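Local coordinates for anthranilate-CoA ligase (PDB 4WV3), which is a ligase of the ANL superfamily of AMP-binding enzymes, pairing a main AMP-binding region with a C-terminal domain, at residues A[261-264]-A[269-272]; A[375-380]-A[386-391]. One frame throughout, in Å; residues are numbered along the deposited sequence.

How the contacts relate
Contacts 1 and 2 lie on opposite sides of the chain's centre, their own centres 32 Å apart and their nearest atoms about 22 Å apart, so they do not touch. In sequence they follow one another, contact 1 closing well before contact 2 opens. Contact 1 is buried between strand 262-265 of the nine-stranded mixed sheet and helix 267-274, whereas contact 2 is a surface contact whose strand 388-389 pairs with strand 392-401 in an antiparallel sheet. The bound 5'-O-[(S)-[(2-aminobenzoyl)oxy](hydroxy)phosphoryl]adenosine gives them a common reference: the side chain of Tyr-264 in contact 1 and that of Tyr-377 in contact 2 each lie about 8 Å from it. Both contacts are led by a pair of aromatic side chains.

Contact 1: A[261-264]-A[269-272]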
loop_
_atom_site.group_PDB
_atom_site.type_symbol
_atom_site.label_atom_id
_atom_site.label_comp_id
_atom_site.label_asym_id
_atom_site.label_seq_id
_atom_site.Cartn_x
_atom_site.Cartn_y
_atom_site.Cartn_z
ATOM N N THR A 261 -12.342 -2.154 14.287
ATOM C CA THR A 261 -13.408 -1.255 13.860
ATOM C C THR A 261 -13.128 -0.682 12.474
ATOM O O THR A 261 -14.037 -0.208 11.793
ATOM C CB THR A 261 -13.608 -0.101 14.859
ATOM O OG1 THR A 261 -12.380 0.620 15.014
ATOM C CG2 THR A 261 -14.043 -0.644 16.212
ATOM N N ILE A 262 -11.864 -0.734 12.067
ATOM C CA ILE A 262 -11.448 -0.234 10.762
ATOM C C ILE A 262 -10.730 -1.335 9.988
ATOM O O ILE A 262 -9.851 -2.008 10.526
ATOM C CB ILE A 262 -10.505 0.980 10.898
ATOM C CG1 ILE A 262 -11.092 2.017 11.861
ATOM C CG2 ILE A 262 -10.233 1.602 9.535
ATOM C CD1 ILE A 262 -12.393 2.629 11.389
ATOM N N PHE A 263 -11.104 -1.516 8.726
ATOM C CA PHE A 263 -10.508 -2.561 7.901
ATOM C C PHE A 263 -9.943 -2.007 6.596
ATOM O O PHE A 263 -10.653 -1.361 5.826
ATOM C CB PHE A 263 -11.531 -3.663 7.613
ATOM C CG PHE A 263 -10.990 -4.791 6.780
ATOM C CD1 PHE A 263 -9.889 -5.516 7.204
ATOM C CD2 PHE A 263 -11.593 -5.135 5.580
ATOM C CE1 PHE A 263 -9.391 -6.557 6.441
ATOM C CE2 PHE A 263 -11.101 -6.178 4.816
ATOM C CZ PHE A 263 -9.999 -6.888 5.247
ATOM N N TYR A 264 -8.660 -2.263 6.356
ATOM C CA TYR A 264 -8.004 -1.823 5.129
ATOM C C TYR A 264 -7.766 -3.009 4.201
ATOM O O TYR A 264 -7.396 -4.095 4.650
ATOM C CB TYR A 264 -6.658 -1.161 5.435
ATOM C CG TYR A 264 -6.708 0.009 6.393
ATOM C CD1 TYR A 264 -6.813 -0.193 7.764
ATOM C CD2 TYR A 264 -6.613 1.314 5.929
ATOM C CE1 TYR A 264 -6.848 0.871 8.641
ATOM C CE2 TYR A 264 -6.647 2.386 6.800
ATOM C CZ TYR A 264 -6.763 2.159 8.155
ATOM O OH TYR A 264 -6.794 3.224 9.026
ATOM N N GLY A 269 -8.776 -7.780 -2.878
ATOM C CA GLY A 269 -9.011 -8.469 -1.623
ATOM C C GLY A 269 -10.482 -8.469 -1.258
ATOM O O GLY A 269 -11.007 -9.463 -0.756
ATOM N N TYR A 270 -11.148 -7.346 -1.511
ATOM C CA TYR A 270 -12.583 -7.240 -1.273
ATOM C C TYR A 270 -13.359 -8.176 -2.194
ATOM O O TYR A 270 -14.364 -8.762 -1.796
ATOM C CB TYR A 270 -13.062 -5.800 -1.465
ATOM C CG TYR A 270 -12.686 -4.861 -0.340
ATOM C CD1 TYR A 270 -13.310 -4.948 0.900
ATOM C CD2 TYR A 270 -11.722 -3.879 -0.519
ATOM C CE1 TYR A 270 -12.975 -4.090 1.931
ATOM C CE2 TYR A 270 -11.381 -3.015 0.506
ATOM C CZ TYR A 270 -12.010 -3.124 1.729
ATOM O OH TYR A 270 -11.672 -2.267 2.752
ATOM N N ALA A 271 -12.881 -8.312 -3.428
ATOM C CA ALA A 271 -13.521 -9.183 -4.407
ATOM C C ALA A 271 -13.340 -10.653 -4.041
ATOM O O ALA A 271 -14.259 -11.458 -4.196
ATOM C CB ALA A 271 -12.972 -8.911 -5.799
ATOM N N ALA A 272 -12.150 -10.993 -3.556
ATOM C CA ALA A 272 -11.852 -12.359 -3.139
ATOM C C ALA A 272 -12.700 -12.770 -1.939
ATOM O O ALA A 272 -13.123 -13.921 -1.831
ATOM C CB ALA A 272 -10.372 -12.503 -2.818
#
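Phe-263 and Tyr-270 meet inside a beta-alpha-beta unit, in which strand 262-265 runs into helix 267-274 and the chain returns as the parallel strand 289-292. Between the segments the contact is almost wholly aromatic. The two side chains extend past each other in opposite directions, with ring centroids 5.9 Å apart and planes at 82°. Carbon meets carbon where Phe-263 CE2 lies 4.0 Å from Tyr-270 CE1. Phe-263 can reach the helix because its CG is anti to the backbone N (chi1 -179°), which carries the ring out from the strand.

Nearby rings extend the packing: Phe-213 of the adjacent strand 211-214 meets Phe-263, and Trp-305 makes an edge-to-face pair with Tyr-270. Tyr-264, whose CB points away from the helix, packs against Trp-199 and Leu-204 of helix 191-204.

The polar part belongs to the tyrosine hydroxyl. It donates a hydrogen bond to the backbone O of Val-291, so the helix side chain ties directly into the third element of the unit. The same Tyr-270 OH also passes 3.4 Å from Phe-263 O, without a hydrogen bond between them.

Contact 2: A[375-380]-A[386-391]; sequences LSYWHN and QTFQGE
Tyr-377 OH is held chiefly by a hydrogen bond with Glu-321 OE2; Thr-387 OG1, 3.4 Å from this phenol oxygen, adds at most a weak hydrogen bond. The threonine hydroxyl is hydrogen-bonded first to Lys-383 O, one turn back in helix 381-387, so the bond to the phenol is uncertain. Thr-387 OG1 comes in at the edge of the tyrosine ring, close to its plane, and the two side chains cross at about a right angle.

Phe-388, centre of an inverse gamma turn just past the helix, supplies the largest share of the buried surface. With CG anti to the carbonyl carbon (chi1 -53°), its ring is directed at the loop. Its edge turns to the face of Tyr-377 in an edge-to-face pair, centroids 4.9 Å apart and planes at 66°, led by Phe-388 CE2, 3.5 Å from Tyr-377 CD2. One phenylalanine face takes a CH-pi contact from Ser-376 CA, 3.8 Å from the ring centroid, and Leu-375 O lies over that face too. Thr-387 CG2 covers the opposite face, so the ring is sandwiched.

The chain leaves the loop through the N-cap residue Asn-380, and the far end of helix 381-387 returns to pack on that loop. Ser-384 OG, bonded to Tyr-377 N, holds the backbone; the phenol bond to Glu-321 and the packing of Phe-388 should limit the tyrosine ring, presenting its pi face to the slightly positive C-H edge of Phe-388.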
loop_
_atom_site.group_PDB
_atom_site.type_symbol
_atom_site.label_atom_id
_atom_site.label_comp_id
_atom_site.label_asym_id
_atom_site.label_seq_id
_atom_site.Cartn_x
_atom_site.Cartn_y
_atom_site.Cartn_z
ATOM N N LEU A 375 11.622 14.063 -0.992
ATOM C CA LEU A 375 12.391 15.098 -1.671
ATOM C C LEU A 375 12.981 14.568 -2.975
ATOM O O LEU A 375 13.085 15.295 -3.965
ATOM C CB LEU A 375 13.491 15.624 -0.750
ATOM C CG LEU A 375 13.641 17.145 -0.681
ATOM C CD1 LEU A 375 12.278 17.818 -0.710
ATOM C CD2 LEU A 375 14.399 17.537 0.575
ATOM N N SER A 376 13.359 13.293 -2.963
ATOM C CA SER A 376 13.872 12.611 -4.144
ATOM C C SER A 376 13.918 11.112 -3.874
ATOM O O SER A 376 13.713 10.675 -2.742
ATOM C CB SER A 376 15.271 13.116 -4.503
ATOM O OG SER A 376 16.210 12.785 -3.495
ATOM N N TYR A 377 14.183 10.327 -4.914
ATOM C CA TYR A 377 14.364 8.890 -4.748
ATOM C C TYR A 377 15.744 8.605 -4.174
ATOM O O TYR A 377 16.592 9.494 -4.103
ATOM C CB TYR A 377 14.213 8.155 -6.083
ATOM C CG TYR A 377 12.806 8.126 -6.628
ATOM C CD1 TYR A 377 11.810 7.393 -5.994
ATOM C CD2 TYR A 377 12.475 8.816 -7.787
ATOM C CE1 TYR A 377 10.522 7.359 -6.493
ATOM C CE2 TYR A 377 11.189 8.787 -8.293
ATOM C CZ TYR A 377 10.217 8.057 -7.642
ATOM O OH TYR A 377 8.936 8.026 -8.144
ATOM N N TRP A 378 15.963 7.360 -3.768
ATOM C CA TRP A 378 17.281 6.928 -3.322
ATOM C C TRP A 378 17.999 6.203 -4.455
ATOM O O TRP A 378 17.530 5.173 -4.943
ATOM C CB TRP A 378 17.173 6.031 -2.087
ATOM C CG TRP A 378 18.502 5.588 -1.554
ATOM C CD1 TRP A 378 19.009 4.321 -1.564
ATOM C CD2 TRP A 378 19.502 6.415 -0.943
ATOM N NE1 TRP A 378 20.258 4.306 -0.991
ATOM C CE2 TRP A 378 20.584 5.578 -0.602
ATOM C CE3 TRP A 378 19.585 7.779 -0.649
ATOM C CZ2 TRP A 378 21.736 6.063 0.017
ATOM C CZ3 TRP A 378 20.730 8.258 -0.034
ATOM C CH2 TRP A 378 21.789 7.402 0.292
ATOM N N HIS A 379 19.132 6.762 -4.873
ATOM C CA HIS A 379 19.937 6.213 -5.963
ATOM C C HIS A 379 19.190 6.125 -7.292
ATOM O O HIS A 379 19.305 5.137 -8.015
ATOM C CB HIS A 379 20.531 4.854 -5.582
ATOM C CG HIS A 379 21.600 4.937 -4.538
ATOM N ND1 HIS A 379 22.094 3.828 -3.887
ATOM C CD2 HIS A 379 22.272 5.999 -4.035
ATOM C CE1 HIS A 379 23.024 4.204 -3.026
ATOM N NE2 HIS A 379 23.151 5.516 -3.097
ATOM N N ASN A 380 18.426 7.165 -7.607
ATOM C CA ASN A 380 17.813 7.286 -8.923
ATOM C C ASN A 380 17.700 8.746 -9.344
ATOM O O ASN A 380 16.608 9.316 -9.374
ATOM C CB ASN A 380 16.449 6.598 -8.965
ATOM C CG ASN A 380 16.218 5.854 -10.265
ATOM O OD1 ASN A 380 15.766 4.709 -10.266
ATOM N ND2 ASN A 380 16.544 6.498 -11.380
ATOM N N GLN A 386 12.407 13.544 -12.756
ATOM C CA GLN A 386 11.254 13.314 -13.616
ATOM C C GLN A 386 9.970 13.289 -12.800
ATOM O O GLN A 386 8.891 13.590 -13.309
ATOM C CB GLN A 386 11.401 11.990 -14.367
ATOM C CG GLN A 386 12.427 12.009 -15.483
ATOM C CD GLN A 386 12.590 10.652 -16.137
ATOM O OE1 GLN A 386 12.168 9.633 -15.590
ATOM N NE2 GLN A 386 13.202 10.632 -17.315
ATOM N N THR A 387 10.097 12.932 -11.527
ATOM C CA THR A 387 8.940 12.737 -10.663
ATOM C C THR A 387 8.701 13.924 -9.735
ATOM O O THR A 387 7.607 14.485 -9.698
ATOM C CB THR A 387 9.096 11.455 -9.821
ATOM O OG1 THR A 387 9.136 10.315 -10.689
ATOM C CG2 THR A 387 7.938 11.305 -8.852
ATOM N N PHE A 388 9.731 14.305 -8.989
ATOM C CA PHE A 388 9.617 15.391 -8.025
ATOM C C PHE A 388 9.864 16.740 -8.691
ATOM O O PHE A 388 10.988 17.239 -8.704
ATOM C CB PHE A 388 10.597 15.173 -6.872
ATOM C CG PHE A 388 10.470 13.825 -6.220
ATOM C CD1 PHE A 388 9.563 13.621 -5.195
ATOM C CD2 PHE A 388 11.249 12.759 -6.642
ATOM C CE1 PHE A 388 9.437 12.381 -4.597
ATOM C CE2 PHE A 388 11.128 11.516 -6.047
ATOM C CZ PHE A 388 10.222 11.328 -5.022
ATOM N N GLN A 389 8.805 17.324 -9.239
ATOM C CA GLN A 389 8.913 18.573 -9.985
ATOM C C GLN A 389 8.661 19.791 -9.104
ATOM O O GLN A 389 7.619 20.438 -9.204
ATOM C CB GLN A 389 7.940 18.568 -11.165
ATOM C CG GLN A 389 8.091 17.365 -12.078
ATOM C CD GLN A 389 7.018 17.310 -13.146
ATOM O OE1 GLN A 389 6.261 18.263 -13.330
ATOM N NE2 GLN A 389 6.942 16.187 -13.853
ATOM N N GLY A 390 9.626 20.100 -8.245
ATOM C CA GLY A 390 9.518 21.237 -7.350
ATOM C C GLY A 390 8.488 21.008 -6.262
ATOM O O GLY A 390 8.591 20.055 -5.491
ATOM N N GLU A 391 7.492 21.887 -6.201
ATOM C CA GLU A 391 6.417 21.753 -5.223
ATOM C C GLU A 391 5.368 20.748 -5.678
ATOM O O GLU A 391 4.461 20.401 -4.921
ATOM C CB GLU A 391 5.744 23.101 -4.959
ATOM C CG GLU A 391 6.565 24.069 -4.129
ATOM C CD GLU A 391 5.730 25.215 -3.592
ATOM O OE1 GLU A 391 5.781 26.317 -4.177
ATOM O OE2 GLU A 391 5.021 25.012 -2.583
#